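Local atomic coordinates of DUF1491 domain-containing protein (Caulobacter crescentus, PDB entry 4GOQ), a protein that is of unknown function, belongs to the DUF1491 family and folds into a small alpha/beta structure built round a mixed beta-sheet. Residues G35-K40 with F52-R57; D59-W64 with T105-S110; T48-S53 with W64-R69. All coordinates share one frame; numbering follows the deposited sequence.

Interaction 1. Residues G35-K40 with F52-R57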
loop_
_atom_site.group_PDB
_atom_site.type_symbol
_atom_site.label_atom_id
_atom_site.label_comp_id
_atom_site.label_asym_id
_atom_site.label_seq_id
_atom_site.Cartn_x
_atom_site.Cartn_y
_atom_site.Cartn_z
ATOM N N GLY A 35 -10.579 7.533 3.350
ATOM C CA GLY A 35 -9.182 7.846 3.088
ATOM C C GLY A 35 -8.555 6.949 2.035
ATOM O O GLY A 35 -8.813 5.734 1.991
ATOM N N ALA A 36 -7.719 7.550 1.174
ATOM C CA ALA A 36 -6.945 6.804 0.177
ATOM C C ALA A 36 -5.896 5.954 0.885
ATOM O O ALA A 36 -5.610 6.196 2.051
ATOM C CB ALA A 36 -6.268 7.772 -0.765
ATOM N N VAL A 37 -5.285 4.994 0.187
ATOM C CA VAL A 37 -4.281 4.104 0.775
ATOM C C VAL A 37 -3.029 4.013 -0.106
ATOM O O VAL A 37 -3.141 3.893 -1.325
ATOM C CB VAL A 37 -4.838 2.661 1.023
ATOM C CG1 VAL A 37 -3.789 1.765 1.690
ATOM C CG2 VAL A 37 -6.122 2.669 1.862
ATOM N N LEU A 38 -1.844 4.079 0.537
ATOM C CA LEU A 38 -0.546 3.789 -0.058
ATOM C C LEU A 38 -0.079 2.493 0.545
ATOM O O LEU A 38 -0.077 2.371 1.761
ATOM C CB LEU A 38 0.523 4.874 0.215
ATOM C CG LEU A 38 0.508 6.181 -0.544
ATOM C CD1 LEU A 38 1.801 6.964 -0.232
ATOM C CD2 LEU A 38 0.393 5.965 -2.072
ATOM N N VAL A 39 0.366 1.543 -0.272
ATOM C CA VAL A 39 0.897 0.288 0.246
ATOM C C VAL A 39 2.364 0.185 -0.146
ATOM O O VAL A 39 2.677 0.237 -1.329
ATOM C CB VAL A 39 0.095 -0.953 -0.242
ATOM C CG1 VAL A 39 0.721 -2.256 0.269
ATOM C CG2 VAL A 39 -1.368 -0.853 0.166
ATOM N N LYS A 40 3.243 0.045 0.847
ATOM C CA LYS A 40 4.679 -0.155 0.639
ATOM C C LYS A 40 4.978 -1.624 0.868
ATOM O O LYS A 40 4.851 -2.091 1.989
ATOM C CB LYS A 40 5.485 0.722 1.607
ATOM C CG LYS A 40 7.007 0.609 1.397
ATOM C CD LYS A 40 7.671 1.448 2.520
ATOM C CE LYS A 40 9.145 1.376 2.525
ATOM N NZ LYS A 40 9.686 1.943 3.800
ATOM N N PHE A 52 2.552 1.142 -3.935
ATOM C CA PHE A 52 1.324 1.042 -4.707
ATOM C C PHE A 52 0.318 2.095 -4.232
ATOM O O PHE A 52 0.145 2.270 -3.022
ATOM C CB PHE A 52 0.716 -0.392 -4.581
ATOM C CG PHE A 52 1.613 -1.502 -5.088
ATOM C CD1 PHE A 52 1.700 -1.782 -6.448
ATOM C CD2 PHE A 52 2.360 -2.274 -4.207
ATOM C CE1 PHE A 52 2.523 -2.810 -6.918
ATOM C CE2 PHE A 52 3.166 -3.314 -4.676
ATOM C CZ PHE A 52 3.258 -3.565 -6.029
ATOM N N SER A 53 -0.300 2.812 -5.183
ATOM C CA SER A 53 -1.377 3.781 -4.948
ATOM C C SER A 53 -2.600 3.392 -5.792
ATOM O O SER A 53 -2.501 2.625 -6.755
ATOM C CB SER A 53 -0.951 5.221 -5.223
ATOM O OG SER A 53 -0.686 5.422 -6.605
ATOM N N GLU A 54 -3.757 3.908 -5.407
ATOM C CA GLU A 54 -5.029 3.574 -6.046
ATOM C C GLU A 54 -5.254 4.283 -7.363
ATOM O O GLU A 54 -4.961 5.462 -7.503
ATOM C CB GLU A 54 -6.177 3.920 -5.103
ATOM C CG GLU A 54 -6.119 3.206 -3.772
ATOM C CD GLU A 54 -7.264 3.545 -2.837
ATOM O OE1 GLU A 54 -8.420 3.157 -3.115
ATOM O OE2 GLU A 54 -7.001 4.206 -1.815
ATOM N N ALA A 55 -5.811 3.567 -8.322
ATOM C CA ALA A 55 -6.203 4.102 -9.618
ATOM C C ALA A 55 -7.512 3.454 -10.045
ATOM O O ALA A 55 -7.967 2.509 -9.393
ATOM C CB ALA A 55 -5.122 3.871 -10.660
ATOM N N THR A 56 -8.135 3.980 -11.122
ATOM C CA THR A 56 -9.399 3.452 -11.649
ATOM C C THR A 56 -9.380 3.353 -13.162
ATOM O O THR A 56 -8.750 4.172 -13.849
ATOM C CB THR A 56 -10.595 4.321 -11.246
ATOM O OG1 THR A 56 -10.328 5.661 -11.661
ATOM C CG2 THR A 56 -10.918 4.258 -9.750
ATOM N N ARG A 57 -10.128 2.374 -13.676
ATOM C CA ARG A 57 -10.304 2.164 -15.106
ATOM C C ARG A 57 -11.525 2.983 -15.553
ATOM O O ARG A 57 -12.357 3.346 -14.706
ATOM C CB ARG A 57 -10.486 0.656 -15.384
ATOM C CG ARG A 57 -9.191 -0.153 -15.264
ATOM C CD ARG A 57 -8.628 -0.515 -16.626
ATOM N NE ARG A 57 -9.558 -1.365 -17.368
ATOM C CZ ARG A 57 -9.298 -1.939 -18.536
ATOM N NH1 ARG A 57 -8.116 -1.774 -19.117
ATOM N NH2 ARG A 57 -10.218 -2.682 -19.136
HETATM O O HOH W 1 -9.489 4.122 -0.145
HETATM O O HOH W 2 -4.075 5.725 -3.132
#
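E54 reaches back to the start of strand 37-43, where its carboxylate accepts from V37 N at a point at which water 2, not a direct bond, joins the two backbones. V37 N donates to E54 OE2 at 2.8 Å; the oxygen is met nearly along its C-O bond, but the N-H itself is bent (138°). CG of E54 stands beside its own backbone N, anti to the carbonyl carbon (chi1 -59°), and the extended chain beyond carries the carboxylate to V37 N, crossing the V37 side chain obliquely. OE2 also lies 3.3 Å from A36 CA, an approach that the small side chain of A36 probably allows. Water 2 bridges the two backbones, donating to V37 O at 2.7 Å and accepting from E54 N. The other carboxylate oxygen, OE1, makes a salt bridge with R62 and is also hydrogen-bonded to a glycerol, probably from the crystallisation liquor. An alanine at E54 would probably leave V37 N without this acceptor and the charge of R62 without its mate.

Further along, the strands pair directly. V39 N gives a nearly straight bond to F52 O (2.9 Å), and F52 N returns one to V39 O at 2.8 Å. Both side chains of this hydrogen-bonded pair rise on one face, their CB atoms 4.4 Å apart, and L13 of helix 6-19 packs on V39. The F52 ring meets V39 O obliquely, with CD2 at 3.8 Å. On the opposite face L38 turns its CD2 methyl onto S53 CB at 3.5 Å; the slim serine accepts this branch closely. Beta-branched V37 and V39 suit extended backbone. The segments 37-40 and 52-56 run at 146°, part of the antiparallel beta-hairpin of strands 37-43 and 48-56, which splays here and is bridged by an acid and water.

Interaction 2. Residues D59-W64 with T105-S110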
loop_
_atom_site.group_PDB
_atom_site.type_symbol
_atom_site.label_atom_id
_atom_site.label_comp_id
_atom_site.label_asym_id
_atom_site.label_seq_id
_atom_site.Cartn_x
_atom_site.Cartn_y
_atom_site.Cartn_z
ATOM N N ASP A 59 -14.285 2.392 -16.379
ATOM C CA ASP A 59 -15.562 1.770 -16.001
ATOM C C ASP A 59 -15.764 1.811 -14.458
ATOM O O ASP A 59 -16.800 1.365 -13.961
ATOM C CB ASP A 59 -15.648 0.318 -16.541
ATOM C CG ASP A 59 -14.828 -0.703 -15.766
ATOM O OD1 ASP A 59 -13.580 -0.571 -15.742
ATOM O OD2 ASP A 59 -15.433 -1.628 -15.181
ATOM N N GLY A 60 -14.768 2.329 -13.734
ATOM C CA GLY A 60 -14.789 2.465 -12.277
ATOM C C GLY A 60 -14.089 1.384 -11.469
ATOM O O GLY A 60 -14.021 1.493 -10.239
ATOM N N GLU A 61 -13.572 0.323 -12.139
ATOM C CA GLU A 61 -12.862 -0.793 -11.493
ATOM C C GLU A 61 -11.549 -0.296 -10.847
ATOM O O GLU A 61 -10.786 0.413 -11.495
ATOM C CB GLU A 61 -12.559 -1.893 -12.528
ATOM C CG GLU A 61 -11.998 -3.186 -11.943
ATOM C CD GLU A 61 -11.239 -4.086 -12.907
ATOM O OE1 GLU A 61 -11.079 -3.706 -14.089
ATOM O OE2 GLU A 61 -10.783 -5.167 -12.471
ATOM N N ARG A 62 -11.299 -0.690 -9.598
ATOM C CA ARG A 62 -10.105 -0.299 -8.852
ATOM C C ARG A 62 -8.927 -1.197 -9.181
ATOM O O ARG A 62 -9.066 -2.426 -9.252
ATOM C CB ARG A 62 -10.376 -0.322 -7.333
ATOM C CG ARG A 62 -9.135 -0.122 -6.439
ATOM C CD ARG A 62 -8.692 1.329 -6.267
ATOM N NE ARG A 62 -9.601 2.069 -5.387
ATOM C CZ ARG A 62 -10.074 3.283 -5.644
ATOM N NH1 ARG A 62 -9.701 3.931 -6.738
ATOM N NH2 ARG A 62 -10.894 3.876 -4.787
ATOM N N PHE A 63 -7.748 -0.573 -9.341
ATOM C CA PHE A 63 -6.499 -1.285 -9.545
ATOM C C PHE A 63 -5.371 -0.513 -8.843
ATOM O O PHE A 63 -5.576 0.611 -8.367
ATOM C CB PHE A 63 -6.220 -1.541 -11.033
ATOM C CG PHE A 63 -5.741 -0.361 -11.865
ATOM C CD1 PHE A 63 -6.651 0.465 -12.520
ATOM C CD2 PHE A 63 -4.385 -0.131 -12.057
ATOM C CE1 PHE A 63 -6.204 1.537 -13.309
ATOM C CE2 PHE A 63 -3.943 0.947 -12.828
ATOM C CZ PHE A 63 -4.856 1.751 -13.481
ATOM N N TRP A 64 -4.225 -1.156 -8.697
ATOM C CA TRP A 64 -3.073 -0.522 -8.043
ATOM C C TRP A 64 -1.986 -0.170 -9.058
ATOM O O TRP A 64 -1.614 -0.984 -9.896
ATOM C CB TRP A 64 -2.510 -1.432 -6.942
ATOM C CG TRP A 64 -3.507 -1.675 -5.841
ATOM C CD1 TRP A 64 -4.451 -2.659 -5.783
ATOM C CD2 TRP A 64 -3.719 -0.841 -4.693
ATOM N NE1 TRP A 64 -5.210 -2.523 -4.630
ATOM C CE2 TRP A 64 -4.770 -1.416 -3.940
ATOM C CE3 TRP A 64 -3.070 0.303 -4.192
ATOM C CZ2 TRP A 64 -5.252 -0.824 -2.764
ATOM C CZ3 TRP A 64 -3.531 0.874 -3.016
ATOM C CH2 TRP A 64 -4.578 0.291 -2.290
ATOM N N THR A 105 -5.789 -7.826 -3.257
ATOM C CA THR A 105 -6.697 -8.699 -4.046
ATOM C C THR A 105 -7.072 -8.074 -5.389
ATOM O O THR A 105 -7.432 -8.804 -6.307
ATOM C CB THR A 105 -7.956 -9.078 -3.270
ATOM O OG1 THR A 105 -8.737 -7.910 -3.007
ATOM C CG2 THR A 105 -7.648 -9.818 -1.984
ATOM N N GLU A 106 -7.027 -6.733 -5.493
ATOM C CA GLU A 106 -7.355 -6.007 -6.726
ATOM C C GLU A 106 -6.202 -6.135 -7.723
ATOM O O GLU A 106 -5.068 -6.353 -7.297
ATOM C CB GLU A 106 -7.640 -4.513 -6.438
ATOM C CG GLU A 106 -8.735 -4.238 -5.405
ATOM C CD GLU A 106 -8.316 -4.317 -3.949
ATOM O OE1 GLU A 106 -7.098 -4.423 -3.672
ATOM O OE2 GLU A 106 -9.219 -4.333 -3.080
ATOM N N PRO A 107 -6.439 -5.925 -9.038
ATOM C CA PRO A 107 -5.334 -6.008 -10.004
ATOM C C PRO A 107 -4.255 -4.970 -9.743
ATOM O O PRO A 107 -4.515 -3.867 -9.251
ATOM C CB PRO A 107 -6.021 -5.753 -11.349
ATOM C CG PRO A 107 -7.444 -6.138 -11.136
ATOM C CD PRO A 107 -7.720 -5.667 -9.726
ATOM N N VAL A 108 -3.034 -5.335 -10.086
ATOM C CA VAL A 108 -1.871 -4.510 -9.858
ATOM C C VAL A 108 -1.157 -4.227 -11.208
ATOM O O VAL A 108 -1.092 -5.097 -12.061
ATOM C CB VAL A 108 -0.946 -5.241 -8.837
ATOM C CG1 VAL A 108 0.430 -4.616 -8.775
ATOM C CG2 VAL A 108 -1.571 -5.301 -7.439
ATOM N N GLU A 109 -0.635 -3.009 -11.363
ATOM C CA GLU A 109 0.165 -2.576 -12.511
ATOM C C GLU A 109 1.629 -2.966 -12.179
ATOM O O GLU A 109 2.176 -2.535 -11.143
ATOM C CB GLU A 109 -0.038 -1.052 -12.701
ATOM C CG GLU A 109 0.825 -0.334 -13.719
ATOM C CD GLU A 109 0.788 1.165 -13.484
ATOM O OE1 GLU A 109 1.651 1.674 -12.725
ATOM O OE2 GLU A 109 -0.187 1.805 -13.948
ATOM N N SER A 110 2.223 -3.842 -12.999
ATOM C CA SER A 110 3.620 -4.306 -12.842
ATOM C C SER A 110 4.645 -3.194 -13.082
ATOM O O SER A 110 4.329 -2.255 -13.840
ATOM C CB SER A 110 3.920 -5.454 -13.804
ATOM O OG SER A 110 3.762 -5.065 -15.160
ATOM O OXT SER A 110 5.782 -3.308 -12.565
#
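W64 of the edge strand 62-65 is bridged to V108 of the C-terminal tail, which thereby lies along the outer side of the sheet without forming a regular strand. The one residue W64 makes both backbone bonds: its N donates to P107 O at 2.8 Å, and its O accepts from E109 N at 2.7 Å. Between them V108 lays its CG2 methyl 4.0 Å from W64 CB.

The W64 indole adds a third bond. NE1 points almost straight at E106 OE1 (2.8 Å, 170°), with the oxygen in the ring plane, whereas the donor approaches from above the carboxylate plane, 43° out of it; ring and carboxylate are turned 60° apart. The E106 chain is bent at chi2, which brings CD round to the edge of the indole, and its CB comes 3.7 Å from W64 CD1.

The compact ring of P107 fits against the strand: its CD sits 3.5 Å from R62 O, its CG lies against E61 OE2, and its CB meets F63 CB at 4.2 Å. E109 OE2 comes to the edge of the F63 ring, 4.0 Å from CE2, near the ring plane, where the C-H groups carry slight positive charge. R62 turns its guanidinium elsewhere, to a salt bridge with E54, while the terminal carboxylate of S110 pairs with R69.

E106 also receives W9 NE1 on its second oxygen, OE2, so one carboxylate is gripped by two indole N-H groups, one on each oxygen, which probably restrains its rotation. These donors are neutral, so hydrogen bonding rather than direct ion pairing holds the acid here, and the two N-H dipoles would probably offset part of its negative charge while tying the tail to both the edge strand and helix 6-19.

Interaction 3. Residues T48-S53 with W64-R69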
loop_
_atom_site.group_PDB
_atom_site.type_symbol
_atom_site.label_atom_id
_atom_site.label_comp_id
_atom_site.label_asym_id
_atom_site.label_seq_id
_atom_site.Cartn_x
_atom_site.Cartn_y
_atom_site.Cartn_z
ATOM N N THR A 48 14.608 -5.179 -1.878
ATOM C CA THR A 48 13.964 -4.160 -2.684
ATOM C C THR A 48 12.539 -3.874 -2.202
ATOM O O THR A 48 12.015 -4.608 -1.371
ATOM C CB THR A 48 13.983 -4.540 -4.149
ATOM O OG1 THR A 48 13.636 -3.361 -4.890
ATOM C CG2 THR A 48 13.047 -5.725 -4.470
ATOM N N ALA A 49 11.919 -2.800 -2.732
ATOM C CA ALA A 49 10.583 -2.426 -2.285
ATOM C C ALA A 49 9.779 -1.758 -3.389
ATOM O O ALA A 49 10.335 -1.190 -4.341
ATOM C CB ALA A 49 10.694 -1.509 -1.075
ATOM N N ARG A 50 8.450 -1.832 -3.257
ATOM C CA ARG A 50 7.547 -1.219 -4.205
ATOM C C ARG A 50 6.520 -0.396 -3.460
ATOM O O ARG A 50 6.207 -0.696 -2.308
ATOM C CB ARG A 50 6.844 -2.289 -5.067
ATOM C CG ARG A 50 7.788 -3.003 -6.042
ATOM C CD ARG A 50 7.044 -4.126 -6.759
ATOM N NE ARG A 50 6.625 -5.191 -5.837
ATOM C CZ ARG A 50 5.790 -6.174 -6.165
ATOM N NH1 ARG A 50 5.293 -6.247 -7.386
ATOM N NH2 ARG A 50 5.451 -7.094 -5.269
ATOM N N LEU A 51 5.990 0.619 -4.119
ATOM C CA LEU A 51 4.943 1.457 -3.524
ATOM C C LEU A 51 3.746 1.436 -4.477
ATOM O O LEU A 51 3.917 1.597 -5.693
ATOM C CB LEU A 51 5.494 2.869 -3.300
ATOM C CG LEU A 51 4.764 3.789 -2.341
ATOM C CD1 LEU A 51 4.784 3.234 -0.910
ATOM C CD2 LEU A 51 5.460 5.145 -2.312
ATOM N N PHE A 52 2.552 1.142 -3.935
ATOM C CA PHE A 52 1.324 1.042 -4.707
ATOM C C PHE A 52 0.318 2.095 -4.232
ATOM O O PHE A 52 0.145 2.270 -3.022
ATOM C CB PHE A 52 0.716 -0.392 -4.581
ATOM C CG PHE A 52 1.613 -1.502 -5.088
ATOM C CD1 PHE A 52 1.700 -1.782 -6.448
ATOM C CD2 PHE A 52 2.360 -2.274 -4.207
ATOM C CE1 PHE A 52 2.523 -2.810 -6.918
ATOM C CE2 PHE A 52 3.166 -3.314 -4.676
ATOM C CZ PHE A 52 3.258 -3.565 -6.029
ATOM N N SER A 53 -0.300 2.812 -5.183
ATOM C CA SER A 53 -1.377 3.781 -4.948
ATOM C C SER A 53 -2.600 3.392 -5.792
ATOM O O SER A 53 -2.501 2.625 -6.755
ATOM C CB SER A 53 -0.951 5.221 -5.223
ATOM O OG SER A 53 -0.686 5.422 -6.605
ATOM N N TRP A 64 -4.225 -1.156 -8.697
ATOM C CA TRP A 64 -3.073 -0.522 -8.043
ATOM C C TRP A 64 -1.986 -0.170 -9.058
ATOM O O TRP A 64 -1.614 -0.984 -9.896
ATOM C CB TRP A 64 -2.510 -1.432 -6.942
ATOM C CG TRP A 64 -3.507 -1.675 -5.841
ATOM C CD1 TRP A 64 -4.451 -2.659 -5.783
ATOM C CD2 TRP A 64 -3.719 -0.841 -4.693
ATOM N NE1 TRP A 64 -5.210 -2.523 -4.630
ATOM C CE2 TRP A 64 -4.770 -1.416 -3.940
ATOM C CE3 TRP A 64 -3.070 0.303 -4.192
ATOM C CZ2 TRP A 64 -5.252 -0.824 -2.764
ATOM C CZ3 TRP A 64 -3.531 0.874 -3.016
ATOM C CH2 TRP A 64 -4.578 0.291 -2.290
HETATM N N MSE A 65 -1.497 1.051 -8.982
HETATM C CA MSE A 65 -0.446 1.567 -9.862
HETATM C C MSE A 65 0.779 1.850 -9.003
HETATM O O MSE A 65 0.630 1.981 -7.787
HETATM C CB MSE A 65 -0.922 2.832 -10.644
HETATM C CG MSE A 65 -1.288 4.052 -9.766
HETATM SE SE MSE A 65 -1.906 5.670 -10.758
HETATM C CE MSE A 65 -1.500 6.997 -9.448
ATOM N N GLN A 66 1.966 1.972 -9.612
ATOM C CA GLN A 66 3.199 2.347 -8.896
ATOM C C GLN A 66 3.491 3.787 -9.269
ATOM O O GLN A 66 3.819 4.062 -10.423
ATOM C CB GLN A 66 4.374 1.407 -9.198
ATOM C CG GLN A 66 4.093 -0.005 -8.684
ATOM C CD GLN A 66 5.212 -0.938 -9.024
ATOM O OE1 GLN A 66 6.357 -0.714 -8.647
ATOM N NE2 GLN A 66 4.908 -1.999 -9.758
ATOM N N PRO A 67 3.231 4.736 -8.345
ATOM C CA PRO A 67 3.411 6.164 -8.689
ATOM C C PRO A 67 4.873 6.605 -8.706
ATOM O O PRO A 67 5.194 7.700 -9.168
ATOM C CB PRO A 67 2.646 6.880 -7.580
ATOM C CG PRO A 67 2.764 5.967 -6.393
ATOM C CD PRO A 67 2.779 4.560 -6.943
ATOM N N VAL A 68 5.750 5.751 -8.188
ATOM C CA VAL A 68 7.201 5.964 -8.118
ATOM C C VAL A 68 7.835 4.566 -8.128
ATOM O O VAL A 68 7.266 3.634 -7.549
ATOM C CB VAL A 68 7.638 6.830 -6.893
ATOM C CG1 VAL A 68 7.118 6.239 -5.587
ATOM C CG2 VAL A 68 9.170 7.029 -6.839
ATOM N N ARG A 69 8.954 4.419 -8.857
ATOM C CA ARG A 69 9.695 3.167 -8.907
ATOM C C ARG A 69 11.120 3.459 -8.584
ATOM O O ARG A 69 11.704 4.381 -9.163
ATOM C CB ARG A 69 9.619 2.488 -10.280
ATOM C CG ARG A 69 8.220 2.102 -10.706
ATOM C CD ARG A 69 8.267 1.652 -12.155
ATOM N NE ARG A 69 6.904 1.473 -12.638
ATOM C CZ ARG A 69 6.316 0.299 -12.801
ATOM N NH1 ARG A 69 6.992 -0.826 -12.597
ATOM N NH2 ARG A 69 5.059 0.236 -13.217
HETATM O O HOH W 3 7.242 1.072 -6.843
#
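S53 and M65 form an antiparallel hydrogen-bonded pair, S53 N to M65 O and M65 N to S53 O both 2.9 Å long, in the beta-hairpin of strands 48-56 and 62-65. Past M65, a selenomethionine in the crystal, the chain turns away, and direct bonding gives way to looser contacts: L51 O is met by Q66 CA in a C-H...O contact at 3.4 Å, and L51 N donates to water 3, which lies within reach of Q66 OE1 and V68 O.

On the face of F52 and W64, the indole sends its benzo edge to the strand, CE3 lying 3.9 Å from F52 CB and close to the backbone of S53. The flexible Q66 chain is extended and runs side by side with F52, both pointing the same way, its CG 3.7 Å from F52 CE1; ring and amide planes are 58° apart. This course carries the amide on to the tail, where Q66 NE2 donates to E109 O. The aliphatic part of R50 passes Q66 OE1, while NH2 of R50 bonds to G100 O.

On the other face, the branched apolar chains of L51 and V68 meet, L51 CD2 packing on V68 CG1 at 3.8 Å, and Y79 of helix 74-86 touches both. P67, a residue well suited to a turning chain, sets its ring against S53: OG occupies the position between the backbone N and the carbonyl carbon (chi1 67°), and the small serine side chain lies close to the proline, OG 3.5 Å and CB 4.0 Å from P67 CG.

Within strand 48-56 itself, F52 turns its rim to the flat side of R50, with CZ of the ring 3.5 Å above one face of the guanidinium and offset toward its rim.

How the interactions relate
Along the chain, interaction 1 closes before interaction 2 opens, whereas the segments of interactions 2 and 3 alternate. The centres of interactions 1 and 2, and of 1 and 3, are each about 9 Å apart; those of 2 and 3 are about 13 Å apart. Strand 48-56 is common to interactions 1 and 3: the first pairs it with 37-43, the other with the edge strand 62-65, and F52 and S53 serve both. E54 with R62 links interactions 1 and 2, and Q66 with E109 links 2 and 3. Interaction 2 attaches the C-terminal tail through W64 to strand 62-65, which interactions 3 and 1 join through 48-56 to 37-43 in one mixed sheet.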